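Redox-sensing transcriptional repressor Rex from Thermoanaerobacter ethanolicus binds DNA as a homodimeric repressor and probably adjusts transcription to the NADH/NAD(+) ratio of the cell. One contact in two of its structures: PDB 3WGG (chain A, 2.10 Å), residues I174-P179 and L190-L195, and PDB 3WG9 (chain B, 1.97 Å), residues I174-P179 and L190-L195. Structure 2 is superposed on structure 1 by the backbone atoms of these residues (RMSD 0.47 Å); each is numbered along its deposited sequence.

Structure 1 (3WGG); sequences IWNFLP and LENVHL. With 8NA (alpha-Diphosphopyridine nucleotide), chain C; SO4 (sulfate ion), chain D; SO4 (sulfate ion), chain E.
With CG anti to its backbone N (chi1 162°), Asn176 reaches across to Asn192, whose own CG is anti to its carbonyl carbon (chi1 -59°). ND2 of Asn176 gives a nearly straight bond to OD1 of Asn192 at 2.7 Å; the amide planes stand 90° apart, with that OD1 in the amide plane of Asn176. An asparagine suits position 176 because its OD1 also accepts from Leu178 N, closing an Asx turn where the strand ends. Strands 173-176 and 189-192 run parallel at one edge of the sheet of the nucleotide-binding Rossmann domain, 189-192 outermost. On the Trp175 side, Val193 sends CG2 over the centre of the Phe177 ring, a CH-pi contact 3.9 Å from its centroid, and to within 3.3 Å of Trp175 NE1; a short apolar side chain suits the place, one methyl fitting between the two. Trp175 NE1 and Glu191 OE2 bond to Ser198 of the second subunit. Past the strand, Phe177 O lies 3.0 Å from C5N of the alpha-NAD+, and Pro179 lays CD 3.3 Å from the same carbon. Water 1 joins Leu178 O to Val193 O, and His194 NE2 hydrogen-bonds O2 of the chain E sulfate (2.8 Å).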
loop_
_atom_site.group_PDB
_atom_site.type_symbol
_atom_site.label_atom_id
_atom_site.label_comp_id
_atom_site.label_asym_id
_atom_site.label_seq_id
_atom_site.Cartn_x
_atom_site.Cartn_y
_atom_site.Cartn_z
ATOM N N ILE A 174 -8.749 10.396 -8.265
ATOM C CA ILE A 174 -7.343 10.320 -8.599
ATOM C C ILE A 174 -6.654 9.321 -7.646
ATOM O O ILE A 174 -6.855 9.368 -6.436
ATOM C CB ILE A 174 -6.685 11.672 -8.531
ATOM C CG1 ILE A 174 -7.258 12.568 -9.644
ATOM C CG2 ILE A 174 -5.134 11.527 -8.596
ATOM C CD1 ILE A 174 -6.843 14.040 -9.570
ATOM N N TRP A 175 -5.951 8.340 -8.196
ATOM C CA TRP A 175 -5.233 7.386 -7.373
ATOM C C TRP A 175 -3.807 7.816 -7.537
ATOM O O TRP A 175 -3.240 7.663 -8.627
ATOM C CB TRP A 175 -5.453 5.967 -7.919
ATOM C CG TRP A 175 -4.951 4.849 -7.032
ATOM C CD1 TRP A 175 -4.933 4.818 -5.668
ATOM C CD2 TRP A 175 -4.495 3.571 -7.471
ATOM N NE1 TRP A 175 -4.436 3.605 -5.217
ATOM C CE2 TRP A 175 -4.175 2.815 -6.307
ATOM C CE3 TRP A 175 -4.285 2.998 -8.739
ATOM C CZ2 TRP A 175 -3.645 1.507 -6.374
ATOM C CZ3 TRP A 175 -3.818 1.671 -8.805
ATOM C CH2 TRP A 175 -3.481 0.956 -7.624
ATOM N N ASN A 176 -3.243 8.421 -6.486
ATOM C CA ASN A 176 -2.015 9.149 -6.652
ATOM C C ASN A 176 -0.837 8.405 -6.047
ATOM O O ASN A 176 -0.851 8.109 -4.838
ATOM C CB ASN A 176 -2.154 10.553 -6.021
ATOM C CG ASN A 176 -0.790 11.236 -5.753
ATOM O OD1 ASN A 176 0.061 11.318 -6.637
ATOM N ND2 ASN A 176 -0.614 11.771 -4.531
ATOM N N PHE A 177 0.180 8.114 -6.863
ATOM C CA PHE A 177 1.399 7.450 -6.350
ATOM C C PHE A 177 2.490 8.391 -5.829
ATOM O O PHE A 177 3.459 7.928 -5.222
ATOM C CB PHE A 177 1.989 6.434 -7.340
ATOM C CG PHE A 177 1.215 5.138 -7.404
ATOM C CD1 PHE A 177 1.670 4.023 -6.731
ATOM C CD2 PHE A 177 0.017 5.060 -8.100
ATOM C CE1 PHE A 177 0.979 2.821 -6.788
ATOM C CE2 PHE A 177 -0.702 3.879 -8.150
ATOM C CZ PHE A 177 -0.198 2.729 -7.467
ATOM N N LEU A 178 2.310 9.702 -6.007
ATOM C CA LEU A 178 3.327 10.681 -5.574
ATOM C C LEU A 178 3.220 11.144 -4.111
ATOM O O LEU A 178 2.113 11.362 -3.607
ATOM C CB LEU A 178 3.376 11.897 -6.510
ATOM C CG LEU A 178 2.776 11.851 -7.921
ATOM C CD1 LEU A 178 3.248 13.054 -8.684
ATOM C CD2 LEU A 178 3.089 10.596 -8.697
ATOM N N PRO A 179 4.377 11.316 -3.419
ATOM C CA PRO A 179 4.324 11.853 -2.056
ATOM C C PRO A 179 4.286 13.375 -2.077
ATOM O O PRO A 179 5.245 14.028 -1.685
ATOM C CB PRO A 179 5.628 11.375 -1.447
ATOM C CG PRO A 179 6.572 11.420 -2.591
ATOM C CD PRO A 179 5.757 11.006 -3.818
ATOM N N LEU A 190 -9.681 11.500 -3.753
ATOM C CA LEU A 190 -8.222 11.390 -3.814
ATOM C C LEU A 190 -7.762 10.278 -2.883
ATOM O O LEU A 190 -8.181 10.222 -1.735
ATOM C CB LEU A 190 -7.549 12.687 -3.365
ATOM C CG LEU A 190 -6.014 12.666 -3.394
ATOM C CD1 LEU A 190 -5.389 12.490 -4.799
ATOM C CD2 LEU A 190 -5.434 13.870 -2.685
ATOM N N GLU A 191 -6.921 9.387 -3.386
ATOM C CA GLU A 191 -6.391 8.281 -2.609
ATOM C C GLU A 191 -4.924 8.262 -2.893
ATOM O O GLU A 191 -4.528 8.078 -4.035
ATOM C CB GLU A 191 -7.038 6.933 -3.018
ATOM C CG GLU A 191 -6.288 5.651 -2.519
ATOM C CD GLU A 191 -6.294 5.463 -0.985
ATOM O OE1 GLU A 191 -6.844 6.325 -0.270
ATOM O OE2 GLU A 191 -5.679 4.484 -0.470
ATOM N N ASN A 192 -4.130 8.479 -1.848
ATOM C CA ASN A 192 -2.656 8.548 -1.957
ATOM C C ASN A 192 -2.016 7.252 -1.503
ATOM O O ASN A 192 -2.316 6.748 -0.432
ATOM C CB ASN A 192 -2.114 9.710 -1.112
ATOM C CG ASN A 192 -2.704 11.035 -1.563
ATOM O OD1 ASN A 192 -2.619 11.373 -2.740
ATOM N ND2 ASN A 192 -3.319 11.774 -0.652
ATOM N N VAL A 193 -1.195 6.672 -2.354
ATOM C CA VAL A 193 -0.534 5.416 -1.997
ATOM C C VAL A 193 0.749 5.844 -1.285
ATOM O O VAL A 193 1.465 6.741 -1.757
ATOM C CB VAL A 193 -0.170 4.597 -3.280
ATOM C CG1 VAL A 193 0.638 3.309 -2.934
ATOM C CG2 VAL A 193 -1.434 4.289 -4.078
ATOM N N HIS A 194 1.046 5.209 -0.163
ATOM C CA HIS A 194 2.283 5.502 0.532
ATOM C C HIS A 194 2.957 4.178 0.831
ATOM O O HIS A 194 2.689 3.611 1.890
ATOM C CB HIS A 194 1.924 6.186 1.860
ATOM C CG HIS A 194 1.323 7.541 1.670
ATOM N ND1 HIS A 194 2.039 8.584 1.126
ATOM C CD2 HIS A 194 0.070 8.012 1.892
ATOM C CE1 HIS A 194 1.263 9.650 1.040
ATOM N NE2 HIS A 194 0.070 9.337 1.515
ATOM N N LEU A 195 3.882 3.747 -0.022
ATOM C CA LEU A 195 4.531 2.457 0.160
ATOM C C LEU A 195 5.398 2.470 1.414
ATOM O O LEU A 195 5.609 1.429 1.999
ATOM C CB LEU A 195 5.407 2.101 -1.058
ATOM C CG LEU A 195 4.641 1.976 -2.395
ATOM C CD1 LEU A 195 5.648 1.556 -3.551
ATOM C CD2 LEU A 195 3.525 0.916 -2.181
HETATM P PA 8NA C . 10.255 7.307 -14.695
HETATM O O1A 8NA C . 11.251 8.417 -14.946
HETATM O O2A 8NA C . 10.587 5.870 -15.062
HETATM O O5B 8NA C . 8.844 7.753 -15.337
HETATM C C5B 8NA C . 8.228 9.026 -15.142
HETATM C C4B 8NA C . 7.489 9.264 -16.451
HETATM O O4B 8NA C . 6.598 10.364 -16.404
HETATM C C3B 8NA C . 8.467 9.560 -17.575
HETATM O O3B 8NA C . 8.111 8.633 -18.611
HETATM C C2B 8NA C . 8.146 11.015 -17.962
HETATM O O2B 8NA C . 8.250 11.219 -19.378
HETATM C C1B 8NA C . 6.687 11.098 -17.612
HETATM N N9A 8NA C . 6.219 12.434 -17.255
HETATM C C8A 8NA C . 6.878 13.439 -16.634
HETATM N N7A 8NA C . 5.995 14.454 -16.454
HETATM C C5A 8NA C . 4.810 14.065 -16.993
HETATM C C6A 8NA C . 3.563 14.653 -17.145
HETATM N N6A 8NA C . 3.325 15.904 -16.697
HETATM N N1A 8NA C . 2.586 13.970 -17.753
HETATM C C2A 8NA C . 2.767 12.735 -18.256
HETATM N N3A 8NA C . 3.957 12.156 -18.161
HETATM C C4A 8NA C . 4.972 12.796 -17.524
HETATM O O3 8NA C . 9.940 7.311 -13.087
HETATM P PN 8NA C . 9.130 6.089 -12.400
HETATM O O1N 8NA C . 10.107 5.054 -11.934
HETATM O O2N 8NA C . 8.029 5.604 -13.323
HETATM O O5D 8NA C . 8.538 6.769 -11.050
HETATM C C5D 8NA C . 7.474 7.739 -11.015
HETATM C C4D 8NA C . 7.286 8.280 -9.583
HETATM O O4D 8NA C . 7.642 7.258 -8.623
HETATM C C3D 8NA C . 8.160 9.463 -9.221
HETATM O O3D 8NA C . 7.457 10.279 -8.251
HETATM C C2D 8NA C . 9.337 8.836 -8.502
HETATM O O2D 8NA C . 9.753 9.805 -7.558
HETATM C C1D 8NA C . 8.796 7.566 -7.833
HETATM N N1N 8NA C . 8.300 7.725 -6.427
HETATM C C2N 8NA C . 9.192 7.677 -5.374
HETATM C C3N 8NA C . 8.836 7.803 -4.079
HETATM C C7N 8NA C . 9.893 7.752 -3.060
HETATM O O7N 8NA C . 11.076 7.832 -3.380
HETATM N N7N 8NA C . 9.504 7.577 -1.796
HETATM C C4N 8NA C . 7.377 7.967 -3.694
HETATM C C5N 8NA C . 6.477 7.952 -4.920
HETATM C C6N 8NA C . 6.945 7.833 -6.173
HETATM S S SO4 D . 6.023 7.102 0.002
HETATM O O1 SO4 D . 7.359 7.552 0.393
HETATM O O2 SO4 D . 6.119 5.933 -0.837
HETATM O O3 SO4 D . 5.257 6.875 1.226
HETATM O O4 SO4 D . 5.408 8.092 -0.833
HETATM S S SO4 E . -3.007 10.453 3.329
HETATM O O1 SO4 E . -3.462 9.308 2.539
HETATM O O2 SO4 E . -1.856 11.084 2.681
HETATM O O3 SO4 E . -4.079 11.447 3.382
HETATM O O4 SO4 E . -2.685 9.992 4.682
HETATM O O HOH W 1 0.940 9.341 -2.507
#

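Structure 2 (3WG9); sequences IWNFLP and LENVHL. With SO4 (sulfate ion), chain F.
Asn176 holds CG anti to its backbone N (chi1 173°) and Asn192 holds CG anti to its carbonyl carbon (chi1 -56°), which lets the two amides meet across the strands. The bond from Asn176 ND2 to Asn192 OD1 is nearly straight, 2.8 Å long; the amide planes are 80° apart, with that OD1 in the amide plane of Asn176. Asparagine fits here for a second reason: its OD1 takes the N-H of Leu178 and so forms an Asx turn as the strand gives way to loop. Val193 places CG2 over the middle of the Phe177 ring, 3.8 Å from the centroid in a CH-pi contact, while the same methyl lies 3.4 Å from Trp175 NE1; a short apolar side chain suits a place where one methyl fits between the two. Ser198 of the second subunit bonds to Trp175 NE1 and Glu191 OE2. Beyond the strand end, Phe177 O accepts from Tyr102 OH of the second subunit, and Pro179 packs on that same tyrosine. Water 2 connects Leu178 O with Val193 O, and His194 NE2 makes a weak bond of 3.3 Å to O1 of a sulfate.

Comparison
The alpha-NAD+ is the sharpest difference: it is present in structure 1 alone, where its C5N lies 3.0 Å from Phe177(A) O and 3.3 Å from Pro179(A) CD. No ligand is modelled at that place in structure 2. The backbone differs at the proline: the CA atoms of Pro179(A) and Pro179(B) stand 1.1 Å apart after superposition, and their carbonyl O atoms 1.6 Å apart. The proline that meets the nicotinamide ring in structure 1 thus sits differently in the two crystals, a shift perhaps linked to the nucleotide. Phe177(A), which nears the ligand through its backbone O, keeps its side chain in place, as do Trp175(A), Asn176(A), Asn192(A) and Val193(A). The bond from Asn176(A) ND2 to Asn192(A) OD1 recurs between Asn176(B) and Asn192(B), and waters 1 and 2 occupy the same place. On the second loop His194(A) and His194(B) differ within one rotamer, their CB atoms being 0.8 Å apart after superposition; the place of His194(A) CE1 is left, while His194(A) NE2 lies 3.4 Å from Asn192(A) CB and His194(B) NE2 3.5 Å from Asn192(B) CB. A sulfate is bound near this histidine in both structures, in a pose that differs or is shifted.

Structure 2 (3WG9)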
loop_
_atom_site.group_PDB
_atom_site.type_symbol
_atom_site.label_atom_id
_atom_site.label_comp_id
_atom_site.label_asym_id
_atom_site.label_seq_id
_atom_site.Cartn_x
_atom_site.Cartn_y
_atom_site.Cartn_z
ATOM N N ILE B 174 -8.865 10.207 -8.160
ATOM C CA ILE B 174 -7.462 10.224 -8.472
ATOM C C ILE B 174 -6.760 9.238 -7.581
ATOM O O ILE B 174 -6.943 9.229 -6.333
ATOM C CB ILE B 174 -6.871 11.657 -8.230
ATOM C CG1 ILE B 174 -7.416 12.571 -9.360
ATOM C CG2 ILE B 174 -5.324 11.600 -8.282
ATOM C CD1 ILE B 174 -7.021 14.054 -9.186
ATOM N N TRP B 175 -5.972 8.375 -8.225
ATOM C CA TRP B 175 -5.124 7.425 -7.474
ATOM C C TRP B 175 -3.692 7.950 -7.584
ATOM O O TRP B 175 -3.092 7.985 -8.664
ATOM C CB TRP B 175 -5.294 6.012 -8.071
ATOM C CG TRP B 175 -4.796 4.896 -7.203
ATOM C CD1 TRP B 175 -4.766 4.875 -5.825
ATOM C CD2 TRP B 175 -4.309 3.629 -7.630
ATOM N NE1 TRP B 175 -4.316 3.642 -5.365
ATOM C CE2 TRP B 175 -4.000 2.870 -6.458
ATOM C CE3 TRP B 175 -4.137 3.038 -8.879
ATOM C CZ2 TRP B 175 -3.441 1.605 -6.514
ATOM C CZ3 TRP B 175 -3.592 1.744 -8.938
ATOM C CH2 TRP B 175 -3.317 1.020 -7.755
ATOM N N ASN B 176 -3.161 8.455 -6.476
ATOM C CA ASN B 176 -1.965 9.305 -6.536
ATOM C C ASN B 176 -0.733 8.516 -6.033
ATOM O O ASN B 176 -0.688 8.211 -4.866
ATOM C CB ASN B 176 -2.161 10.524 -5.619
ATOM C CG ASN B 176 -0.893 11.377 -5.490
ATOM O OD1 ASN B 176 -0.076 11.465 -6.425
ATOM N ND2 ASN B 176 -0.686 11.944 -4.294
ATOM N N PHE B 177 0.228 8.204 -6.896
ATOM C CA PHE B 177 1.471 7.513 -6.471
ATOM C C PHE B 177 2.615 8.422 -6.006
ATOM O O PHE B 177 3.680 7.928 -5.620
ATOM C CB PHE B 177 2.006 6.644 -7.588
ATOM C CG PHE B 177 1.252 5.360 -7.712
ATOM C CD1 PHE B 177 1.696 4.231 -7.022
ATOM C CD2 PHE B 177 0.025 5.354 -8.351
ATOM C CE1 PHE B 177 0.989 3.032 -7.081
ATOM C CE2 PHE B 177 -0.697 4.156 -8.429
ATOM C CZ PHE B 177 -0.229 3.020 -7.771
ATOM N N LEU B 178 2.420 9.727 -6.108
ATOM C CA LEU B 178 3.485 10.633 -5.726
ATOM C C LEU B 178 3.483 10.831 -4.241
ATOM O O LEU B 178 2.415 11.009 -3.653
ATOM C CB LEU B 178 3.364 11.995 -6.380
ATOM C CG LEU B 178 2.667 12.350 -7.693
ATOM C CD1 LEU B 178 3.432 13.571 -8.226
ATOM C CD2 LEU B 178 2.518 11.259 -8.754
ATOM N N PRO B 179 4.689 10.910 -3.654
ATOM C CA PRO B 179 4.858 10.946 -2.220
ATOM C C PRO B 179 4.488 12.310 -1.676
ATOM O O PRO B 179 5.140 12.765 -0.752
ATOM C CB PRO B 179 6.369 10.709 -2.050
ATOM C CG PRO B 179 6.981 11.346 -3.257
ATOM C CD PRO B 179 5.970 11.072 -4.371
ATOM N N LEU B 190 -9.814 11.102 -3.472
ATOM C CA LEU B 190 -8.357 11.157 -3.671
ATOM C C LEU B 190 -7.736 10.068 -2.830
ATOM O O LEU B 190 -7.938 10.065 -1.623
ATOM C CB LEU B 190 -7.743 12.490 -3.230
ATOM C CG LEU B 190 -6.191 12.547 -3.132
ATOM C CD1 LEU B 190 -5.435 12.274 -4.490
ATOM C CD2 LEU B 190 -5.772 13.905 -2.602
ATOM N N GLU B 191 -7.072 9.099 -3.458
ATOM C CA GLU B 191 -6.449 8.014 -2.674
ATOM C C GLU B 191 -4.931 8.135 -2.872
ATOM O O GLU B 191 -4.432 7.976 -4.007
ATOM C CB GLU B 191 -6.961 6.647 -3.190
ATOM C CG GLU B 191 -6.179 5.400 -2.686
ATOM C CD GLU B 191 -6.296 5.180 -1.159
ATOM O OE1 GLU B 191 -7.000 5.960 -0.463
ATOM O OE2 GLU B 191 -5.630 4.219 -0.676
ATOM N N ASN B 192 -4.235 8.545 -1.804
ATOM C CA ASN B 192 -2.786 8.696 -1.843
ATOM C C ASN B 192 -2.151 7.382 -1.492
ATOM O O ASN B 192 -2.459 6.731 -0.456
ATOM C CB ASN B 192 -2.231 9.824 -0.936
ATOM C CG ASN B 192 -2.827 11.191 -1.224
ATOM O OD1 ASN B 192 -2.714 11.739 -2.331
ATOM N ND2 ASN B 192 -3.459 11.765 -0.208
ATOM N N VAL B 193 -1.300 6.923 -2.404
ATOM C CA VAL B 193 -0.572 5.718 -2.097
ATOM C C VAL B 193 0.609 6.209 -1.274
ATOM O O VAL B 193 1.402 7.087 -1.673
ATOM C CB VAL B 193 -0.073 4.979 -3.386
ATOM C CG1 VAL B 193 0.651 3.712 -3.038
ATOM C CG2 VAL B 193 -1.246 4.569 -4.344
ATOM N N HIS B 194 0.826 5.510 -0.201
ATOM C CA HIS B 194 1.851 5.880 0.747
ATOM C C HIS B 194 2.682 4.600 0.850
ATOM O O HIS B 194 2.604 3.932 1.830
ATOM C CB HIS B 194 1.128 6.145 2.102
ATOM C CG HIS B 194 0.297 7.415 2.109
ATOM N ND1 HIS B 194 0.825 8.652 1.808
ATOM C CD2 HIS B 194 -1.005 7.629 2.448
ATOM C CE1 HIS B 194 -0.119 9.568 1.907
ATOM N NE2 HIS B 194 -1.241 8.971 2.279
ATOM N N LEU B 195 3.491 4.260 -0.160
ATOM C CA LEU B 195 4.406 3.103 -0.047
ATOM C C LEU B 195 5.298 3.129 1.202
ATOM O O LEU B 195 5.650 2.100 1.754
ATOM C CB LEU B 195 5.340 3.105 -1.267
ATOM C CG LEU B 195 4.643 2.823 -2.612
ATOM C CD1 LEU B 195 5.722 2.651 -3.737
ATOM C CD2 LEU B 195 3.844 1.527 -2.518
HETATM S S SO4 F . -4.222 9.283 5.219
HETATM O O1 SO4 F . -3.514 10.234 4.361
HETATM O O2 SO4 F . -3.283 8.720 6.185
HETATM O O3 SO4 F . -5.271 9.990 5.966
HETATM O O4 SO4 F . -4.749 8.164 4.430
HETATM O O HOH W 2 0.958 9.982 -1.893
#